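Local atomic coordinates of endonuclease V (Homo sapiens, PDB entry 6OZE), a protein that cleaves inosine-containing RNA as a metal-dependent endoribonuclease of the RNase H clan. Residues V45-L59 against R91-L103. The protein carries 4 engineered substitutions. Numbering follows the deposited sequence.
Sequences VSFVAGDSVRACASL and REVPFLLELVQQL. Unlike the reference sequence in segment 45-59: Ala49 (reference Lys). With ACT (acetate ion), chain B.
Leu59, Ala57 and Val45 meet helix 89-106 through an apolar seam that illustrates how an RNase H-like sheet receives a helix on one face. CB of Leu59 lies 4.0 Å from CB of Leu99, while its CD2 branch reaches on to Val100 and Leu103. The methyl of Ala57 touches CB of Phe95, CD2 of Leu96 and CD1 of Leu99, the last 3.9 Å from Ala57 CB. With CG1 anti to the backbone N (chi1 178°), Val45 turns CG2 to Leu96 CD2, 3.9 Å away. The axes of strand 54-59 and helix segment 91-103 approach to 8.2 Å, their directions 40° apart.

Polar contacts gather toward the start of the helix segment. Bent at chi2 and chi3, Arg91 brings NH2 to the hairpin loop, where it donates to Ser52 O over 3.0 Å, nearly within its guanidinium plane and in the carbonyl plane. The same NH2 lies obliquely against CE2 and CZ of Phe47, ring and guanidinium planes 16° apart, while NH1 bonds to Ala81 O. The extended chain of Glu92 crosses Val45 obliquely, its CD 3.8 Å from Val45 CB, and a water may bridge its OE2 to Val45 O.

The chemistry thus divides along the helix: hydrocarbon contacts seat it on the sheet, whereas Arg91 ties the loop after strand 39-47 to the helix and, through Ala81, to the segment following strand 69-78.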
loop_
_atom_site.group_PDB
_atom_site.type_symbol
_atom_site.label_atom_id
_atom_site.label_comp_id
_atom_site.label_asym_id
_atom_site.label_seq_id
_atom_site.Cartn_x
_atom_site.Cartn_y
_atom_site.Cartn_z
ATOM N N VAL A 45 -2.575 -7.904 4.092
ATOM C CA VAL A 45 -3.525 -8.607 4.943
ATOM C C VAL A 45 -4.543 -9.273 4.037
ATOM O O VAL A 45 -5.112 -8.621 3.153
ATOM C CB VAL A 45 -4.227 -7.668 5.942
ATOM C CG1 VAL A 45 -5.244 -8.459 6.784
ATOM C CG2 VAL A 45 -3.205 -7.020 6.832
ATOM N N SER A 46 -4.781 -10.564 4.260
ATOM C CA SER A 46 -5.716 -11.334 3.455
ATOM C C SER A 46 -6.640 -12.108 4.369
ATOM O O SER A 46 -6.168 -12.836 5.241
ATOM C CB SER A 46 -4.970 -12.339 2.574
ATOM O OG SER A 46 -4.235 -11.649 1.567
ATOM N N PHE A 47 -7.943 -11.991 4.141
ATOM C CA PHE A 47 -8.912 -12.730 4.932
ATOM C C PHE A 47 -8.990 -14.183 4.496
ATOM O O PHE A 47 -8.816 -14.519 3.319
ATOM C CB PHE A 47 -10.297 -12.105 4.815
ATOM C CG PHE A 47 -10.386 -10.758 5.429
ATOM C CD1 PHE A 47 -10.068 -9.629 4.696
ATOM C CD2 PHE A 47 -10.760 -10.619 6.751
ATOM C CE1 PHE A 47 -10.137 -8.379 5.264
ATOM C CE2 PHE A 47 -10.833 -9.377 7.322
ATOM C CZ PHE A 47 -10.521 -8.251 6.575
ATOM N N VAL A 48 -9.245 -15.049 5.474
ATOM C CA VAL A 48 -9.589 -16.432 5.188
ATOM C C VAL A 48 -10.927 -16.470 4.468
ATOM O O VAL A 48 -11.917 -15.893 4.940
ATOM C CB VAL A 48 -9.638 -17.237 6.494
ATOM C CG1 VAL A 48 -10.122 -18.655 6.240
ATOM C CG2 VAL A 48 -8.261 -17.226 7.126
ATOM N N ALA A 49 -10.961 -17.158 3.324
ATOM C CA ALA A 49 -12.178 -17.257 2.522
ATOM C C ALA A 49 -13.355 -17.701 3.378
ATOM O O ALA A 49 -13.243 -18.628 4.184
ATOM C CB ALA A 49 -11.964 -18.250 1.379
ATOM N N GLY A 50 -14.485 -17.020 3.207
ATOM C CA GLY A 50 -15.636 -17.294 4.042
ATOM C C GLY A 50 -15.516 -16.771 5.451
ATOM O O GLY A 50 -16.206 -17.264 6.349
ATOM N N ASP A 51 -14.652 -15.783 5.675
ATOM C CA ASP A 51 -14.467 -15.233 7.007
ATOM C C ASP A 51 -14.094 -13.762 6.909
ATOM O O ASP A 51 -13.304 -13.363 6.050
ATOM C CB ASP A 51 -13.392 -15.993 7.790
ATOM C CG ASP A 51 -13.451 -15.699 9.269
ATOM O OD1 ASP A 51 -13.857 -14.573 9.614
ATOM O OD2 ASP A 51 -13.113 -16.589 10.080
ATOM N N SER A 52 -14.663 -12.968 7.814
ATOM C CA SER A 52 -14.348 -11.554 7.928
ATOM C C SER A 52 -13.550 -11.218 9.178
ATOM O O SER A 52 -13.256 -10.038 9.398
ATOM C CB SER A 52 -15.629 -10.712 7.886
ATOM O OG SER A 52 -16.449 -10.980 9.013
ATOM N N VAL A 53 -13.202 -12.201 10.014
ATOM C CA VAL A 53 -12.398 -11.970 11.206
ATOM C C VAL A 53 -10.998 -12.577 11.083
ATOM O O VAL A 53 -10.000 -11.880 11.247
ATOM C CB VAL A 53 -13.125 -12.413 12.500
ATOM C CG1 VAL A 53 -14.442 -11.653 12.642
ATOM C CG2 VAL A 53 -13.383 -13.910 12.539
ATOM N N ARG A 54 -10.903 -13.873 10.773
ATOM C CA ARG A 54 -9.579 -14.486 10.678
ATOM C C ARG A 54 -8.891 -14.111 9.373
ATOM O O ARG A 54 -9.497 -14.150 8.297
ATOM C CB ARG A 54 -9.657 -16.010 10.812
ATOM C CG ARG A 54 -8.340 -16.669 11.239
ATOM C CD ARG A 54 -7.922 -16.275 12.669
ATOM N NE ARG A 54 -6.758 -17.032 13.132
ATOM C CZ ARG A 54 -5.995 -16.695 14.172
ATOM N NH1 ARG A 54 -4.959 -17.461 14.507
ATOM N NH2 ARG A 54 -6.256 -15.594 14.867
ATOM N N ALA A 55 -7.608 -13.780 9.473
ATOM C CA ALA A 55 -6.856 -13.285 8.339
ATOM C C ALA A 55 -5.395 -13.638 8.543
ATOM O O ALA A 55 -4.997 -14.146 9.601
ATOM C CB ALA A 55 -7.025 -11.765 8.204
ATOM N N CYS A 56 -4.591 -13.386 7.517
ATOM C CA CYS A 56 -3.145 -13.487 7.629
ATOM C C CYS A 56 -2.534 -12.134 7.304
ATOM O O CYS A 56 -2.945 -11.478 6.339
ATOM C CB CYS A 56 -2.595 -14.544 6.674
ATOM S SG CYS A 56 -0.842 -14.812 6.849
ATOM N N ALA A 57 -1.582 -11.705 8.128
ATOM C CA ALA A 57 -0.818 -10.486 7.889
ATOM C C ALA A 57 0.603 -10.889 7.532
ATOM O O ALA A 57 1.191 -11.756 8.195
ATOM C CB ALA A 57 -0.817 -9.592 9.138
ATOM N N SER A 58 1.154 -10.278 6.472
ATOM C CA SER A 58 2.487 -10.632 6.010
ATOM C C SER A 58 3.335 -9.392 5.764
ATOM O O SER A 58 2.834 -8.355 5.304
ATOM C CB SER A 58 2.433 -11.437 4.705
ATOM O OG SER A 58 1.750 -12.676 4.919
ATOM N N LEU A 59 4.622 -9.522 6.064
ATOM C CA LEU A 59 5.629 -8.513 5.745
ATOM C C LEU A 59 6.770 -9.196 5.025
ATOM O O LEU A 59 7.290 -10.212 5.499
ATOM C CB LEU A 59 6.134 -7.853 7.037
ATOM C CG LEU A 59 7.425 -7.033 6.928
ATOM C CD1 LEU A 59 7.179 -5.790 6.077
ATOM C CD2 LEU A 59 7.897 -6.633 8.319
ATOM N N ARG A 91 -8.580 -1.935 11.355
ATOM C CA ARG A 91 -8.557 -3.388 11.478
ATOM C C ARG A 91 -7.184 -3.975 11.197
ATOM O O ARG A 91 -6.798 -4.957 11.841
ATOM C CB ARG A 91 -9.568 -4.012 10.512
ATOM C CG ARG A 91 -10.880 -3.255 10.431
ATOM C CD ARG A 91 -12.055 -4.190 10.514
ATOM N NE ARG A 91 -12.059 -5.197 9.464
ATOM C CZ ARG A 91 -12.588 -6.408 9.606
ATOM N NH1 ARG A 91 -13.133 -6.771 10.757
ATOM N NH2 ARG A 91 -12.563 -7.261 8.598
ATOM N N GLU A 92 -6.435 -3.388 10.265
ATOM C CA GLU A 92 -5.227 -3.987 9.699
ATOM C C GLU A 92 -3.930 -3.426 10.262
ATOM O O GLU A 92 -2.978 -4.184 10.488
ATOM C CB GLU A 92 -5.206 -3.787 8.180
ATOM C CG GLU A 92 -6.287 -4.531 7.428
ATOM C CD GLU A 92 -6.116 -4.408 5.925
ATOM O OE1 GLU A 92 -5.099 -3.827 5.492
ATOM O OE2 GLU A 92 -6.988 -4.898 5.180
ATOM N N VAL A 93 -3.858 -2.108 10.468
ATOM C CA VAL A 93 -2.593 -1.493 10.893
ATOM C C VAL A 93 -2.011 -2.094 12.164
ATOM O O VAL A 93 -0.779 -2.274 12.222
ATOM C CB VAL A 93 -2.717 0.037 10.917
ATOM C CG1 VAL A 93 -1.523 0.650 11.627
ATOM C CG2 VAL A 93 -2.805 0.593 9.506
ATOM N N PRO A 94 -2.789 -2.423 13.215
ATOM C CA PRO A 94 -2.161 -2.991 14.417
ATOM C C PRO A 94 -1.263 -4.177 14.119
ATOM O O PRO A 94 -0.173 -4.299 14.695
ATOM C CB PRO A 94 -3.358 -3.396 15.280
ATOM C CG PRO A 94 -4.427 -2.460 14.878
ATOM C CD PRO A 94 -4.246 -2.264 13.404
ATOM N N PHE A 95 -1.698 -5.060 13.227
ATOM C CA PHE A 95 -0.935 -6.272 12.963
ATOM C C PHE A 95 0.261 -6.006 12.071
ATOM O O PHE A 95 1.338 -6.574 12.288
ATOM C CB PHE A 95 -1.856 -7.335 12.372
ATOM C CG PHE A 95 -3.036 -7.603 13.234
ATOM C CD1 PHE A 95 -2.894 -8.337 14.397
ATOM C CD2 PHE A 95 -4.274 -7.067 12.930
ATOM C CE1 PHE A 95 -3.974 -8.566 15.222
ATOM C CE2 PHE A 95 -5.357 -7.289 13.764
ATOM C CZ PHE A 95 -5.207 -8.043 14.903
ATOM N N LEU A 96 0.097 -5.147 11.070
ATOM C CA LEU A 96 1.234 -4.818 10.230
ATOM C C LEU A 96 2.287 -4.065 11.026
ATOM O O LEU A 96 3.488 -4.304 10.868
ATOM C CB LEU A 96 0.759 -3.988 9.039
ATOM C CG LEU A 96 -0.209 -4.728 8.116
ATOM C CD1 LEU A 96 -0.629 -3.797 6.959
ATOM C CD2 LEU A 96 0.459 -5.976 7.562
ATOM N N LEU A 97 1.856 -3.146 11.889
ATOM C CA LEU A 97 2.820 -2.432 12.717
ATOM C C LEU A 97 3.610 -3.392 13.604
ATOM O O LEU A 97 4.822 -3.224 13.784
ATOM C CB LEU A 97 2.106 -1.358 13.535
ATOM C CG LEU A 97 2.968 -0.208 14.046
ATOM C CD1 LEU A 97 2.117 1.013 14.209
ATOM C CD2 LEU A 97 3.580 -0.581 15.369
ATOM N N GLU A 98 2.943 -4.414 14.165
ATOM C CA GLU A 98 3.625 -5.397 14.996
ATOM C C GLU A 98 4.672 -6.180 14.209
ATOM O O GLU A 98 5.743 -6.508 14.741
ATOM C CB GLU A 98 2.602 -6.356 15.605
ATOM C CG GLU A 98 3.166 -7.282 16.647
ATOM C CD GLU A 98 3.516 -6.562 17.941
ATOM O OE1 GLU A 98 3.000 -5.446 18.165
ATOM O OE2 GLU A 98 4.306 -7.119 18.729
ATOM N N LEU A 99 4.375 -6.511 12.951
ATOM C CA LEU A 99 5.367 -7.214 12.142
ATOM C C LEU A 99 6.582 -6.336 11.874
ATOM O O LEU A 99 7.720 -6.818 11.914
ATOM C CB LEU A 99 4.755 -7.666 10.812
ATOM C CG LEU A 99 3.685 -8.758 10.919
ATOM C CD1 LEU A 99 3.042 -8.985 9.532
ATOM C CD2 LEU A 99 4.286 -10.033 11.456
ATOM N N VAL A 100 6.359 -5.051 11.587
ATOM C CA VAL A 100 7.483 -4.151 11.335
ATOM C C VAL A 100 8.338 -4.006 12.585
ATOM O O VAL A 100 9.574 -4.045 12.523
ATOM C CB VAL A 100 6.971 -2.793 10.818
ATOM C CG1 VAL A 100 8.129 -1.805 10.684
ATOM C CG2 VAL A 100 6.269 -2.975 9.488
ATOM N N GLN A 101 7.697 -3.867 13.753
ATOM C CA GLN A 101 8.468 -3.726 14.984
ATOM C C GLN A 101 9.248 -4.994 15.309
ATOM O O GLN A 101 10.406 -4.920 15.740
ATOM C CB GLN A 101 7.569 -3.313 16.149
ATOM C CG GLN A 101 8.361 -2.939 17.402
ATOM C CD GLN A 101 9.282 -1.746 17.170
ATOM O OE1 GLN A 101 9.000 -0.878 16.341
ATOM N NE2 GLN A 101 10.392 -1.706 17.900
ATOM N N GLN A 102 8.643 -6.169 15.107
ATOM C CA GLN A 102 9.385 -7.412 15.283
ATOM C C GLN A 102 10.650 -7.421 14.430
ATOM O O GLN A 102 11.736 -7.780 14.904
ATOM C CB GLN A 102 8.509 -8.615 14.931
ATOM C CG GLN A 102 9.305 -9.915 14.861
ATOM C CD GLN A 102 8.554 -11.054 14.201
ATOM O OE1 GLN A 102 7.533 -10.846 13.547
ATOM N NE2 GLN A 102 9.062 -12.272 14.367
ATOM N N LEU A 103 10.524 -7.023 13.167
ATOM C CA LEU A 103 11.697 -6.941 12.302
ATOM C C LEU A 103 12.710 -5.939 12.850
ATOM O O LEU A 103 13.908 -6.226 12.918
ATOM C CB LEU A 103 11.258 -6.565 10.888
ATOM C CG LEU A 103 12.405 -6.439 9.881
ATOM C CD1 LEU A 103 13.219 -7.728 9.835
ATOM C CD2 LEU A 103 11.857 -6.064 8.504
HETATM C C ACT B . -5.704 -20.094 12.667
HETATM O O ACT B . -6.827 -19.561 12.491
HETATM O OXT ACT B . -4.640 -19.581 13.095
HETATM C CH3 ACT B . -5.642 -21.615 12.362
HETATM O O HOH W 1 -6.227 -6.150 2.726
#